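Local coordinates for protein putative oxidoreductase (Jannaschia sp., PDB 3C24) that is a putative oxidoreductase that probably binds a nicotinamide dinucleotide in its Rossmann-type domain, with no substrate established, at residues V14-A19 / H36-I41; A25-K30 / E170-P175; A68-L73 / I96-D101; D115-I120 / Q156-H161; G121-P126 / A146-V151. All blocks are in the same frame, centred on the assembly; numbering follows the deposited sequence.

Contact 1: V14-A19 / H36-I41; sequences VAILGA and HHLAAI
The first beta-alpha-beta unit of a Rossmann fold begins here: strand 13-17 leads through a glycine-rich turn into helix 22-33, and the chain returns along strand 37-41, the outermost strand on this side of the sheet within the chain. The two strands run parallel, 20° apart, and exchange a regular ladder of backbone bonds. Val14 N gives the shortest, 2.7 Å to His37 O and nearly along the axis of that carbonyl. Ala39 then occupies both directions of the ladder, its N donating to Val14 O (2.9 Å) and its O receiving Ile16 N (2.9 Å). Ile41 N continues the pattern to Ile16 O at 2.9 Å.

Side chains alternate between the faces. Ala15, Leu17, Ala39 and Ile41 share one, where Ala15 CB and Ala39 CB meet at 4.0 Å and the Leu17 and Ile41 chains run alongside each other. Ile16 and Leu38 share the other, packed against Thr28 and Ile31 of helix 22-33. Leu38 CG stands anti to its backbone N (chi1 173°), and the Leu38 and Ile16 side chains cross at about a right angle, with Leu38 CD1 3.7 Å from Ile16 CD1. His36, just before the strand, is fixed through NE2 to Asp167 and through ND1 to the backbone N of Lys12.

Where strand gives way to turn, Gly18 adopts a positive phi, as is common in the glycine-rich turns of dinucleotide-binding domains. Ile41 O receives a weak bond from Gly18 N and a much straighter one (169°) from Ala19 N at 3.0 Å, while Ala19 CB rests 3.7 Å from Ala40 CB.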
# COMPACT_ATOMS: atom_id res chain seq x y z
N VAL A 14 8.52 25.92 24.85
CA VAL A 14 8.98 24.71 24.19
C VAL A 14 10.24 25.02 23.45
O VAL A 14 10.23 25.84 22.51
CB VAL A 14 7.92 24.20 23.21
CG1 VAL A 14 8.35 22.90 22.49
CG2 VAL A 14 6.54 23.96 23.89
N ALA A 15 11.33 24.39 23.89
CA ALA A 15 12.63 24.49 23.23
C ALA A 15 12.76 23.31 22.29
O ALA A 15 12.44 22.15 22.62
CB ALA A 15 13.76 24.49 24.26
N ILE A 16 13.17 23.61 21.07
CA ILE A 16 13.40 22.57 20.08
C ILE A 16 14.87 22.57 19.69
O ILE A 16 15.39 23.54 19.17
CB ILE A 16 12.54 22.78 18.83
CG1 ILE A 16 11.05 22.82 19.20
CG2 ILE A 16 12.79 21.69 17.80
CD1 ILE A 16 10.16 23.29 18.12
N LEU A 17 15.51 21.44 19.96
CA LEU A 17 16.92 21.21 19.62
C LEU A 17 16.99 20.76 18.15
O LEU A 17 16.25 19.84 17.71
CB LEU A 17 17.55 20.18 20.57
CG LEU A 17 17.99 20.63 21.98
CD1 LEU A 17 17.00 21.52 22.64
CD2 LEU A 17 18.34 19.37 22.82
N GLY A 18 17.91 21.37 17.40
CA GLY A 18 18.05 21.06 15.98
C GLY A 18 16.87 21.69 15.23
O GLY A 18 16.38 21.19 14.23
N ALA A 19 16.44 22.83 15.73
CA ALA A 19 15.23 23.50 15.20
C ALA A 19 15.28 23.88 13.75
O ALA A 19 14.24 23.98 13.13
CB ALA A 19 14.90 24.72 16.02
N HIS A 36 1.91 28.30 22.13
CA HIS A 36 3.09 27.97 22.91
C HIS A 36 4.23 28.91 22.61
O HIS A 36 4.28 29.50 21.53
CB HIS A 36 3.51 26.53 22.65
CG HIS A 36 2.54 25.54 23.19
ND1 HIS A 36 2.24 25.48 24.53
CD2 HIS A 36 1.79 24.57 22.59
CE1 HIS A 36 1.33 24.54 24.73
NE2 HIS A 36 1.05 23.97 23.58
N HIS A 37 5.14 29.05 23.56
CA HIS A 37 6.31 29.95 23.43
C HIS A 37 7.48 29.16 22.97
O HIS A 37 7.88 28.22 23.58
CB HIS A 37 6.66 30.67 24.74
CG HIS A 37 5.50 31.39 25.34
ND1 HIS A 37 4.83 32.38 24.67
CD2 HIS A 37 4.84 31.21 26.51
CE1 HIS A 37 3.82 32.81 25.41
NE2 HIS A 37 3.81 32.11 26.53
N LEU A 38 8.05 29.58 21.85
CA LEU A 38 9.16 28.86 21.24
C LEU A 38 10.53 29.33 21.61
O LEU A 38 10.80 30.53 21.68
CB LEU A 38 9.05 28.98 19.70
CG LEU A 38 10.21 28.43 18.86
CD1 LEU A 38 10.32 26.91 18.91
CD2 LEU A 38 10.08 28.88 17.39
N ALA A 39 11.42 28.37 21.80
CA ALA A 39 12.87 28.62 21.88
C ALA A 39 13.53 27.70 20.86
O ALA A 39 13.68 26.51 21.10
CB ALA A 39 13.45 28.37 23.27
N ALA A 40 13.91 28.29 19.71
CA ALA A 40 14.51 27.54 18.59
C ALA A 40 15.98 27.46 18.78
O ALA A 40 16.68 28.47 18.61
CB ALA A 40 14.18 28.17 17.24
N ILE A 41 16.43 26.25 19.08
CA ILE A 41 17.87 25.99 19.35
C ILE A 41 18.51 25.34 18.13
O ILE A 41 18.21 24.22 17.71
CB ILE A 41 18.09 25.09 20.62
CG1 ILE A 41 17.12 25.51 21.75
CG2 ILE A 41 19.62 25.05 21.02
CD1 ILE A 41 17.26 26.94 22.19

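Contact 2: A25-K30 / E170-P175; sequences ARITRK and ETMWSP
Helix 22-33 passes the C-terminal end of helix 160-172 closely, with Ile27 CA and Met172 CA 4.8 Å apart; Trp173 then leaves helical geometry, and a cis peptide joins Ser174 to Pro175. Lys30 and Ile27, one turn apart, carry the helix 22-33 side of the contact.

The Lys30 chain bends at chi2 (-77°) and is extended beyond, so that it travels over the last carbonyls of the other helix: CB lies 3.4 Å from Thr171 O, and CG 3.3 Å from Met172 O. Its NZ ends between two oxygens of one residue, 2.8 Å from Ser174 O and 3.0 Å from Ser174 OG. The serine hydroxyl takes the crowded position between its backbone N and carbonyl carbon (chi1 66°), which turns OG to the lysine. Gly144 O is a third acceptor. A cation beside the carbonyl end of a helix is likely to be favoured electrostatically. An alanine in place of Lys30 would remove the ammonium group and most of the aliphatic chain, and would probably loosen the turn at Ser174 from helix 22-33.

One turn earlier in the helix, Ile27 lies side by side with selenomethionine Met172, both pointing the same way, with Ile27 CG2 3.9 Å from Met172 CB and Ile27 CD1 4.1 Å from Met172 SE. The same CG2 approaches Trp173 NE1 obliquely, at 3.9 Å.

This is helix-to-helix-end packing on one face of a Rossmann-type sheet: the helix that follows the glycine-rich turn meets the crossover helix of the later beta-alpha-beta unit, strands 148-156 and 176-181.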
# COMPACT_ATOMS: atom_id res chain seq x y z
N ALA A 25 12.68 22.08 11.30
CA ALA A 25 12.10 23.32 10.80
C ALA A 25 10.55 23.28 10.71
O ALA A 25 9.85 24.25 11.07
CB ALA A 25 12.77 23.69 9.44
N ARG A 26 10.02 22.16 10.26
CA ARG A 26 8.56 22.02 10.13
C ARG A 26 7.87 22.12 11.48
O ARG A 26 6.86 22.80 11.63
CB ARG A 26 8.19 20.70 9.46
CG ARG A 26 8.50 20.65 7.96
CD ARG A 26 8.31 19.17 7.44
N ILE A 27 8.40 21.39 12.44
CA ILE A 27 7.82 21.37 13.80
C ILE A 27 8.00 22.71 14.53
O ILE A 27 7.14 23.15 15.29
CB ILE A 27 8.26 20.16 14.66
CG1 ILE A 27 9.75 20.14 14.96
CG2 ILE A 27 7.79 18.85 14.06
CD1 ILE A 27 10.17 18.82 15.66
N THR A 28 9.13 23.37 14.25
CA THR A 28 9.43 24.66 14.84
C THR A 28 8.43 25.69 14.33
O THR A 28 7.90 26.50 15.10
CB THR A 28 10.88 25.08 14.55
OG1 THR A 28 11.77 24.10 15.13
CG2 THR A 28 11.18 26.42 15.11
N ARG A 29 8.13 25.64 13.02
CA ARG A 29 7.13 26.55 12.45
C ARG A 29 5.77 26.32 13.13
O ARG A 29 5.08 27.26 13.50
CB ARG A 29 6.99 26.40 10.94
CG ARG A 29 5.75 27.09 10.36
CD ARG A 29 5.72 26.96 8.83
NE ARG A 29 6.30 28.14 8.25
CZ ARG A 29 6.96 28.19 7.10
NH1 ARG A 29 7.18 27.10 6.39
NH2 ARG A 29 7.44 29.35 6.68
N LYS A 30 5.43 25.06 13.34
CA LYS A 30 4.15 24.75 14.00
C LYS A 30 4.09 25.35 15.39
O LYS A 30 3.07 25.94 15.80
CB LYS A 30 3.91 23.23 14.10
CG LYS A 30 3.68 22.50 12.79
CD LYS A 30 2.31 22.71 12.25
CE LYS A 30 2.02 21.84 10.99
NZ LYS A 30 0.59 21.90 10.49
N GLU A 170 0.52 17.14 19.30
CA GLU A 170 -0.66 17.47 18.48
C GLU A 170 -0.47 18.81 17.75
O GLU A 170 -0.98 19.05 16.62
CB GLU A 170 -1.91 17.48 19.32
CG GLU A 170 -2.40 16.11 19.69
CD GLU A 170 -3.42 16.11 20.82
OE1 GLU A 170 -3.86 17.21 21.21
OE2 GLU A 170 -3.76 15.02 21.32
N THR A 171 0.32 19.67 18.37
CA THR A 171 0.64 20.98 17.80
C THR A 171 1.71 20.80 16.72
O THR A 171 1.58 21.33 15.61
CB THR A 171 1.18 21.95 18.85
OG1 THR A 171 0.28 22.00 19.94
CG2 THR A 171 1.48 23.34 18.23
N MSE A 172 2.74 20.01 17.02
CA MSE A 172 3.84 19.80 16.07
C MSE A 172 3.45 19.08 14.79
O MSE A 172 4.03 19.35 13.70
CB MSE A 172 5.01 19.07 16.73
CG MSE A 172 5.62 19.85 17.82
SE MSE A 172 7.24 18.89 18.49
CE MSE A 172 6.46 17.30 19.06
N TRP A 173 2.45 18.22 14.92
CA TRP A 173 2.08 17.32 13.83
C TRP A 173 0.67 17.51 13.32
O TRP A 173 0.12 16.63 12.66
CB TRP A 173 2.28 15.85 14.27
CG TRP A 173 3.73 15.52 14.52
CD1 TRP A 173 4.77 15.93 13.80
CD2 TRP A 173 4.26 14.63 15.53
NE1 TRP A 173 5.94 15.40 14.29
CE2 TRP A 173 5.65 14.60 15.35
CE3 TRP A 173 3.70 13.88 16.57
CZ2 TRP A 173 6.50 13.86 16.16
CZ3 TRP A 173 4.55 13.11 17.38
CH2 TRP A 173 5.94 13.12 17.17
N SER A 174 0.11 18.69 13.63
CA SER A 174 -1.26 19.05 13.20
C SER A 174 -1.36 19.01 11.68
O SER A 174 -0.43 19.39 11.01
CB SER A 174 -1.69 20.43 13.69
OG SER A 174 -0.90 21.43 13.10
N PRO A 175 -2.54 18.66 11.15
CA PRO A 175 -3.73 18.34 11.92
C PRO A 175 -3.79 16.90 12.35
O PRO A 175 -3.53 15.99 11.56
CB PRO A 175 -4.88 18.69 10.95
CG PRO A 175 -4.29 18.52 9.62
CD PRO A 175 -2.86 18.96 9.74

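Contact 3: A68-L73 / I96-D101; sequences ADVVVL and IVLILD
Strands 70-73 and 96-99 run parallel at 22° to each other and are joined by four well-directed backbone bonds. Ile96 N reaches back to Asp69 O, 3.0 Å away and almost straight (177°). Ile96 O in turn receives Val71 N at 2.8 Å, Val71 O takes Leu98 N at 2.8 Å, and Leu98 O takes Leu73 N at 2.9 Å. Beyond this last bond the strands draw apart, and a water-mediated link takes over: the water donates to Leu73 O (2.7 Å) and accepts from Leu100 N (2.8 Å).

The side chains are wholly aliphatic along the paired part. Val70, Val72, Ile96 and Leu98 occupy one face. Val70 CG1, anti to its backbone N (chi1 -177°), lies beside the Leu98 chain, 4.0 Å from Leu98 CD1. Val72 CG1 has the same orientation and meets the branched end of Leu100 at CD2, 4.0 Å away, the two chains crossing at about a right angle. On the reverse face, Leu73 crosses Val97 obliquely and touches it methyl to methyl, CD1 against CG1.

As the returning limb of a beta-alpha-beta crossover through helix 77-87, strand 96-99 stands centrally in the Rossmann-type sheet. Strand 13-17 flanks strand 70-73 on its outer side, and Asp69 OD2 accepts a bond there from Thr13 N. Strand 117-123 flanks strand 96-99. Helix 160-172 packs over Ile96 and Leu98, with Ile168 and Cys169 against the leucine; across the sheet, Tyr118 and Met110 adjoin Val97 and Ile99.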
# COMPACT_ATOMS: atom_id res chain seq x y z
N ALA A 68 12.63 26.63 29.81
CA ALA A 68 11.96 25.54 29.07
C ALA A 68 11.14 24.60 29.91
O ALA A 68 11.67 23.93 30.81
CB ALA A 68 13.00 24.73 28.26
N ASP A 69 9.87 24.47 29.55
CA ASP A 69 8.97 23.52 30.16
C ASP A 69 9.13 22.16 29.46
O ASP A 69 9.00 21.07 30.04
CB ASP A 69 7.52 23.97 30.02
CG ASP A 69 7.26 25.27 30.75
OD1 ASP A 69 7.76 25.40 31.88
OD2 ASP A 69 6.57 26.16 30.20
N VAL A 70 9.41 22.26 28.17
CA VAL A 70 9.51 21.10 27.28
C VAL A 70 10.74 21.30 26.42
O VAL A 70 11.00 22.40 25.94
CB VAL A 70 8.25 20.99 26.37
CG1 VAL A 70 8.31 19.73 25.48
CG2 VAL A 70 6.98 20.98 27.20
N VAL A 71 11.50 20.23 26.26
CA VAL A 71 12.69 20.20 25.38
C VAL A 71 12.52 19.03 24.41
O VAL A 71 12.53 17.86 24.78
CB VAL A 71 13.99 20.05 26.16
CG1 VAL A 71 15.18 20.02 25.22
CG2 VAL A 71 14.11 21.18 27.17
N VAL A 72 12.40 19.40 23.14
CA VAL A 72 12.15 18.48 22.05
C VAL A 72 13.44 18.16 21.35
O VAL A 72 14.16 19.05 20.85
CB VAL A 72 11.14 19.06 21.01
CG1 VAL A 72 10.98 18.01 19.88
CG2 VAL A 72 9.81 19.40 21.64
N LEU A 73 13.74 16.88 21.27
CA LEU A 73 14.97 16.41 20.64
C LEU A 73 14.76 16.08 19.16
O LEU A 73 14.57 14.92 18.80
CB LEU A 73 15.54 15.18 21.38
CG LEU A 73 15.67 15.34 22.91
CD1 LEU A 73 16.41 14.14 23.48
CD2 LEU A 73 16.41 16.58 23.30
N ILE A 96 9.96 18.33 30.73
CA ILE A 96 9.54 17.24 29.86
C ILE A 96 10.51 17.19 28.68
O ILE A 96 10.62 18.12 27.93
CB ILE A 96 8.12 17.44 29.31
CG1 ILE A 96 7.09 17.36 30.42
CG2 ILE A 96 7.76 16.38 28.27
CD1 ILE A 96 5.70 18.06 30.03
N VAL A 97 11.28 16.12 28.62
CA VAL A 97 12.20 15.82 27.51
C VAL A 97 11.43 14.92 26.54
O VAL A 97 11.00 13.77 26.88
CB VAL A 97 13.46 15.13 28.02
CG1 VAL A 97 14.33 14.68 26.83
CG2 VAL A 97 14.23 16.08 29.01
N LEU A 98 11.20 15.47 25.35
CA LEU A 98 10.33 14.87 24.37
C LEU A 98 11.13 14.30 23.19
O LEU A 98 11.86 15.00 22.49
CB LEU A 98 9.30 15.91 23.95
CG LEU A 98 7.91 15.45 23.49
CD1 LEU A 98 6.94 16.65 23.34
CD2 LEU A 98 8.04 14.64 22.23
N ILE A 99 10.99 12.99 23.08
CA ILE A 99 11.68 12.18 22.06
C ILE A 99 10.67 11.79 20.99
O ILE A 99 9.53 11.44 21.27
CB ILE A 99 12.42 10.93 22.63
CG1 ILE A 99 13.11 11.19 23.98
CG2 ILE A 99 13.45 10.43 21.64
CD1 ILE A 99 12.29 10.76 25.23
N LEU A 100 11.12 11.86 19.74
CA LEU A 100 10.24 11.68 18.60
C LEU A 100 10.28 10.29 17.98
O LEU A 100 9.81 10.09 16.85
CB LEU A 100 10.60 12.74 17.53
CG LEU A 100 10.61 14.21 17.99
CD1 LEU A 100 10.87 15.23 16.83
CD2 LEU A 100 9.31 14.53 18.73
N ASP A 101 10.90 9.36 18.69
CA ASP A 101 11.07 7.99 18.24
C ASP A 101 11.40 7.12 19.43
O ASP A 101 12.17 7.51 20.30
CB ASP A 101 12.18 7.92 17.18
CG ASP A 101 12.19 6.59 16.43
OD1 ASP A 101 12.47 5.51 17.02
OD2 ASP A 101 11.95 6.61 15.22
O HOH W 1 13.82 12.35 19.04

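Contact 4: D115-I120 / Q156-H161; sequences DITYFI and QGPEEH
Two backbone carbonyls grip Gln156 NE2: Ile116 O, at 2.9 Å along a straight N-H (169°), and Arg113 O. Ile116 O lies almost in the plane of the amide, whereas the nitrogen stands above the plane of that carbonyl. The site closes one end of an antiparallel pair in the Rossmann-type sheet, where strand 117-123 begins and strand 148-156 ends before turning into helix 160-172.

Gln156 and Tyr118 form the hydrogen-bonded pair at this end. Tyr118 N donates to Gln156 O over 3.1 Å, and Gln156 N returns a bond of 3.2 Å to a lone pair of Tyr118 O. Their side chains leave the same face and run together, with Gln156 CD 3.6 Å from Tyr118 CD2 and the amide turned 64° from the ring. Ile116 CD1 sits over the centre of one ring face, 3.7 Å above it, while Tyr118 OH bonds to Pro111 O. An alanine in place of Gln156 would remove both amide bonds and the packing along the tyrosine, and would probably loosen the stretch from Arg113 to Ile116.

After Gln156, Gly157 passes so close to Thr117 that a beta carbon would collide with OG1, and its phi of 120° also suits glycine. The following turn swings His161 back toward the strand. Pro158 CG lies over the centre of the imidazole, 3.6 Å above its plane, and limits one side of the ring; at the ring's edge, near its plane, Thr117 OG1 and His161 ND1 share a short hydrogen bond of 2.7 Å.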
# COMPACT_ATOMS: atom_id res chain seq x y z
N ASP A 115 13.91 12.66 38.22
CA ASP A 115 13.13 13.87 38.52
C ASP A 115 12.83 14.74 37.31
O ASP A 115 12.39 15.89 37.44
CB ASP A 115 13.80 14.72 39.59
CG ASP A 115 15.08 15.39 39.09
OD1 ASP A 115 15.86 14.65 38.45
OD2 ASP A 115 15.33 16.59 39.41
N ILE A 116 12.93 14.12 36.15
CA ILE A 116 12.46 14.74 34.90
C ILE A 116 11.47 13.75 34.21
O ILE A 116 11.34 12.59 34.59
CB ILE A 116 13.56 15.25 33.93
CG1 ILE A 116 14.53 14.14 33.48
CG2 ILE A 116 14.34 16.42 34.59
CD1 ILE A 116 14.08 13.26 32.34
N THR A 117 10.80 14.23 33.18
CA THR A 117 9.83 13.45 32.44
C THR A 117 10.39 13.13 31.07
O THR A 117 11.01 13.99 30.44
CB THR A 117 8.53 14.27 32.25
OG1 THR A 117 7.87 14.42 33.51
CG2 THR A 117 7.59 13.63 31.20
N TYR A 118 10.19 11.90 30.65
CA TYR A 118 10.48 11.46 29.28
C TYR A 118 9.15 11.12 28.66
O TYR A 118 8.37 10.33 29.20
CB TYR A 118 11.40 10.21 29.26
CG TYR A 118 12.86 10.46 29.53
CD1 TYR A 118 13.57 11.37 28.83
CD2 TYR A 118 13.56 9.62 30.40
CE1 TYR A 118 14.93 11.54 29.07
CE2 TYR A 118 14.91 9.80 30.64
CZ TYR A 118 15.60 10.73 29.97
OH TYR A 118 16.96 10.85 30.22
N PHE A 119 8.92 11.75 27.52
CA PHE A 119 7.71 11.60 26.75
C PHE A 119 8.13 11.27 25.33
O PHE A 119 8.99 11.94 24.78
CB PHE A 119 6.89 12.88 26.79
CG PHE A 119 5.51 12.74 26.17
CD1 PHE A 119 5.32 12.92 24.81
CD2 PHE A 119 4.41 12.49 26.94
CE1 PHE A 119 4.07 12.77 24.25
CE2 PHE A 119 3.17 12.36 26.37
CZ PHE A 119 3.01 12.53 25.02
N ILE A 120 7.49 10.26 24.78
CA ILE A 120 7.74 9.77 23.39
C ILE A 120 6.51 9.99 22.54
O ILE A 120 5.39 9.62 22.90
CB ILE A 120 8.16 8.28 23.32
CG1 ILE A 120 9.19 7.92 24.38
CG2 ILE A 120 8.65 7.99 21.92
CD1 ILE A 120 9.44 6.41 24.47
N GLN A 156 8.34 8.13 31.51
CA GLN A 156 8.52 8.33 32.94
C GLN A 156 8.06 9.73 33.31
O GLN A 156 8.07 10.66 32.50
CB GLN A 156 9.97 8.09 33.36
CG GLN A 156 10.90 9.13 33.01
CD GLN A 156 12.25 8.97 33.71
OE1 GLN A 156 12.90 7.95 33.56
NE2 GLN A 156 12.70 10.03 34.39
N GLY A 157 7.65 9.87 34.55
CA GLY A 157 7.23 11.17 35.06
C GLY A 157 5.80 11.18 35.54
O GLY A 157 5.09 10.18 35.42
N PRO A 158 5.38 12.30 36.09
CA PRO A 158 4.04 12.46 36.59
C PRO A 158 2.98 12.33 35.52
O PRO A 158 3.14 12.81 34.41
CB PRO A 158 4.01 13.88 37.14
CG PRO A 158 5.20 14.53 36.75
CD PRO A 158 6.19 13.51 36.28
N GLU A 159 1.87 11.71 35.90
CA GLU A 159 0.72 11.49 35.03
C GLU A 159 0.23 12.73 34.31
O GLU A 159 -0.12 12.71 33.12
CB GLU A 159 -0.44 10.96 35.86
CG GLU A 159 -1.74 10.72 35.09
CD GLU A 159 -1.65 9.68 33.96
OE1 GLU A 159 -0.68 8.87 33.87
OE2 GLU A 159 -2.61 9.66 33.19
N GLU A 160 0.25 13.81 35.05
CA GLU A 160 -0.24 15.11 34.54
C GLU A 160 0.52 15.58 33.30
O GLU A 160 0.06 16.39 32.51
CB GLU A 160 -0.18 16.17 35.61
CG GLU A 160 -1.07 15.85 36.81
CD GLU A 160 -0.34 15.17 37.99
OE1 GLU A 160 0.53 14.26 37.79
OE2 GLU A 160 -0.73 15.53 39.14
N HIS A 161 1.71 15.04 33.15
CA HIS A 161 2.57 15.42 32.02
C HIS A 161 2.19 14.74 30.73
O HIS A 161 2.62 15.19 29.65
CB HIS A 161 4.05 15.18 32.35
CG HIS A 161 4.59 16.18 33.29
ND1 HIS A 161 5.94 16.26 33.59
CD2 HIS A 161 4.00 17.23 33.91
CE1 HIS A 161 6.13 17.27 34.42
NE2 HIS A 161 4.97 17.88 34.64

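Contact 5: G121-P126 / A146-V151; sequences GHPCHP and AKQAIV
Cys124 SG forms the apolar centre, 3.9 Å from Ala149 CB and 4.2 Å from Val151 CG1. Phe227 of the second subunit packs on both Cys124 and Val151, so this small cluster belongs to the dimer interface. Further along, Pro126 CG leans on Ala146 CB at 3.7 Å, and on the reverse side of the pair Ile150 CG2 lies against Pro123 CA.

Backbone bonds flank these groups. His122 and Val151 are a hydrogen-bonded antiparallel pair, His122 N to Val151 O and Val151 N to His122 O both measuring 2.9 Å and both nearly along the carbonyl axis. The next pair, Pro123 with Ile150, is non-hydrogen-bonded, a position that suits proline, whose backbone nitrogen carries no hydrogen to donate. Cys124 N then reaches Ala149 O, also at 2.9 Å. Strands 117-123 and 148-156 cross here at 154°; this is where the sheet of the Rossmann-type domain changes from parallel to antiparallel, as in relatives of 6-phosphogluconate dehydrogenase.

Past Cys124 the chain turns through a positive phi at His125 (81°), and side chain and water take over from strand pairing. Gln148 runs out extended beyond CG; its OE1 accepts a weak, bent bond from His125 N, while its NE2 is held by Trp173 O. One water bridges the two segments by donating to His125 O (2.8 Å) and accepting from Ala149 N (2.9 Å). The His125 ring hydrogen-bonds through ND1 to His142 O and meets the ring of His231 of the second subunit, and a bound sulfate, probably from the crystallisation liquor, lies close by.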
# COMPACT_ATOMS: atom_id res chain seq x y z
N GLY A 121 6.71 10.57 21.35
CA GLY A 121 5.65 10.69 20.36
C GLY A 121 6.12 10.25 19.00
O GLY A 121 7.31 10.24 18.74
N HIS A 122 5.20 9.75 18.19
CA HIS A 122 5.52 9.41 16.80
C HIS A 122 4.29 9.49 15.94
O HIS A 122 3.23 9.02 16.36
CB HIS A 122 6.10 8.01 16.75
CG HIS A 122 6.94 7.79 15.53
ND1 HIS A 122 8.25 8.19 15.47
CD2 HIS A 122 6.62 7.35 14.30
CE1 HIS A 122 8.73 7.91 14.27
NE2 HIS A 122 7.76 7.39 13.54
N PRO A 123 4.40 10.08 14.72
CA PRO A 123 3.22 10.18 13.88
C PRO A 123 2.88 8.84 13.25
O PRO A 123 3.76 7.98 13.07
CB PRO A 123 3.66 11.16 12.80
CG PRO A 123 5.10 11.23 12.84
CD PRO A 123 5.57 10.82 14.19
N CYS A 124 1.61 8.64 12.93
CA CYS A 124 1.19 7.45 12.17
C CYS A 124 1.45 7.69 10.68
O CYS A 124 1.64 6.76 9.90
CB CYS A 124 -0.28 7.09 12.35
SG CYS A 124 -0.71 6.51 14.01
N HIS A 125 1.48 8.97 10.34
CA HIS A 125 1.51 9.54 8.99
C HIS A 125 0.06 9.54 8.41
O HIS A 125 -0.79 8.74 8.83
CB HIS A 125 2.45 8.82 8.03
CG HIS A 125 3.83 8.79 8.53
ND1 HIS A 125 4.56 9.93 8.79
CD2 HIS A 125 4.60 7.74 8.88
CE1 HIS A 125 5.76 9.57 9.26
NE2 HIS A 125 5.80 8.25 9.34
N PRO A 126 -0.23 10.45 7.45
CA PRO A 126 -1.58 10.41 6.92
C PRO A 126 -1.94 9.04 6.33
O PRO A 126 -1.09 8.34 5.75
CB PRO A 126 -1.60 11.54 5.90
CG PRO A 126 -0.47 12.44 6.34
CD PRO A 126 0.56 11.59 6.94
N ALA A 146 -1.90 17.08 5.59
CA ALA A 146 -2.98 16.08 5.64
C ALA A 146 -3.20 15.62 7.07
O ALA A 146 -2.26 15.57 7.85
CB ALA A 146 -2.68 14.87 4.72
N LYS A 147 -4.44 15.29 7.38
CA LYS A 147 -4.82 14.81 8.72
C LYS A 147 -4.14 13.46 8.98
O LYS A 147 -4.00 12.63 8.07
CB LYS A 147 -6.35 14.65 8.85
CG LYS A 147 -7.17 15.92 8.68
CD LYS A 147 -8.66 15.61 8.73
CE LYS A 147 -9.16 14.88 7.48
NZ LYS A 147 -8.96 15.67 6.22
N GLN A 148 -3.75 13.21 10.23
CA GLN A 148 -3.16 11.95 10.63
C GLN A 148 -3.44 11.71 12.09
O GLN A 148 -3.74 12.65 12.82
CB GLN A 148 -1.64 11.97 10.45
CG GLN A 148 -0.90 12.88 11.45
CD GLN A 148 0.61 12.82 11.27
OE1 GLN A 148 1.17 11.77 10.95
NE2 GLN A 148 1.29 13.95 11.48
N ALA A 149 -3.32 10.46 12.48
CA ALA A 149 -3.33 10.08 13.89
C ALA A 149 -1.84 10.04 14.38
O ALA A 149 -0.90 10.02 13.59
CB ALA A 149 -3.96 8.67 14.05
N ILE A 150 -1.65 10.06 15.69
CA ILE A 150 -0.32 9.93 16.29
C ILE A 150 -0.38 8.96 17.48
O ILE A 150 -1.47 8.62 17.96
CB ILE A 150 0.25 11.29 16.75
CG1 ILE A 150 -0.53 11.85 17.94
CG2 ILE A 150 0.23 12.32 15.57
CD1 ILE A 150 0.12 13.16 18.52
N VAL A 151 0.80 8.52 17.92
CA VAL A 151 0.94 7.64 19.09
C VAL A 151 1.91 8.25 20.08
O VAL A 151 2.95 8.83 19.69
CB VAL A 151 1.39 6.20 18.72
CG1 VAL A 151 0.29 5.47 17.94
CG2 VAL A 151 2.74 6.23 17.96
O HOH W 2 -3.07 8.46 10.37

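Overall arrangement
Four of the five contacts are rungs of one mixed sheet. Contact 1 joins the edge strand 37-41 to strand 13-17; contact 3, about 9 Å away between centres, joins strands 70-73 and 96-99, and the two are in series along the chain. Strand 117-123 comes next and serves contacts 4 and 5 at opposite ends, their centres about 21 Å apart. Contact 2 packs helices over one face: it touches contacts 1, 3 and 5 and encloses contacts 3, 4 and 5 in sequence. A parallel half, which probably binds a dinucleotide, is thus continued by two strands running the other way, and contact 5, about 8 Å from the chain's centre, carries the fold to the second subunit.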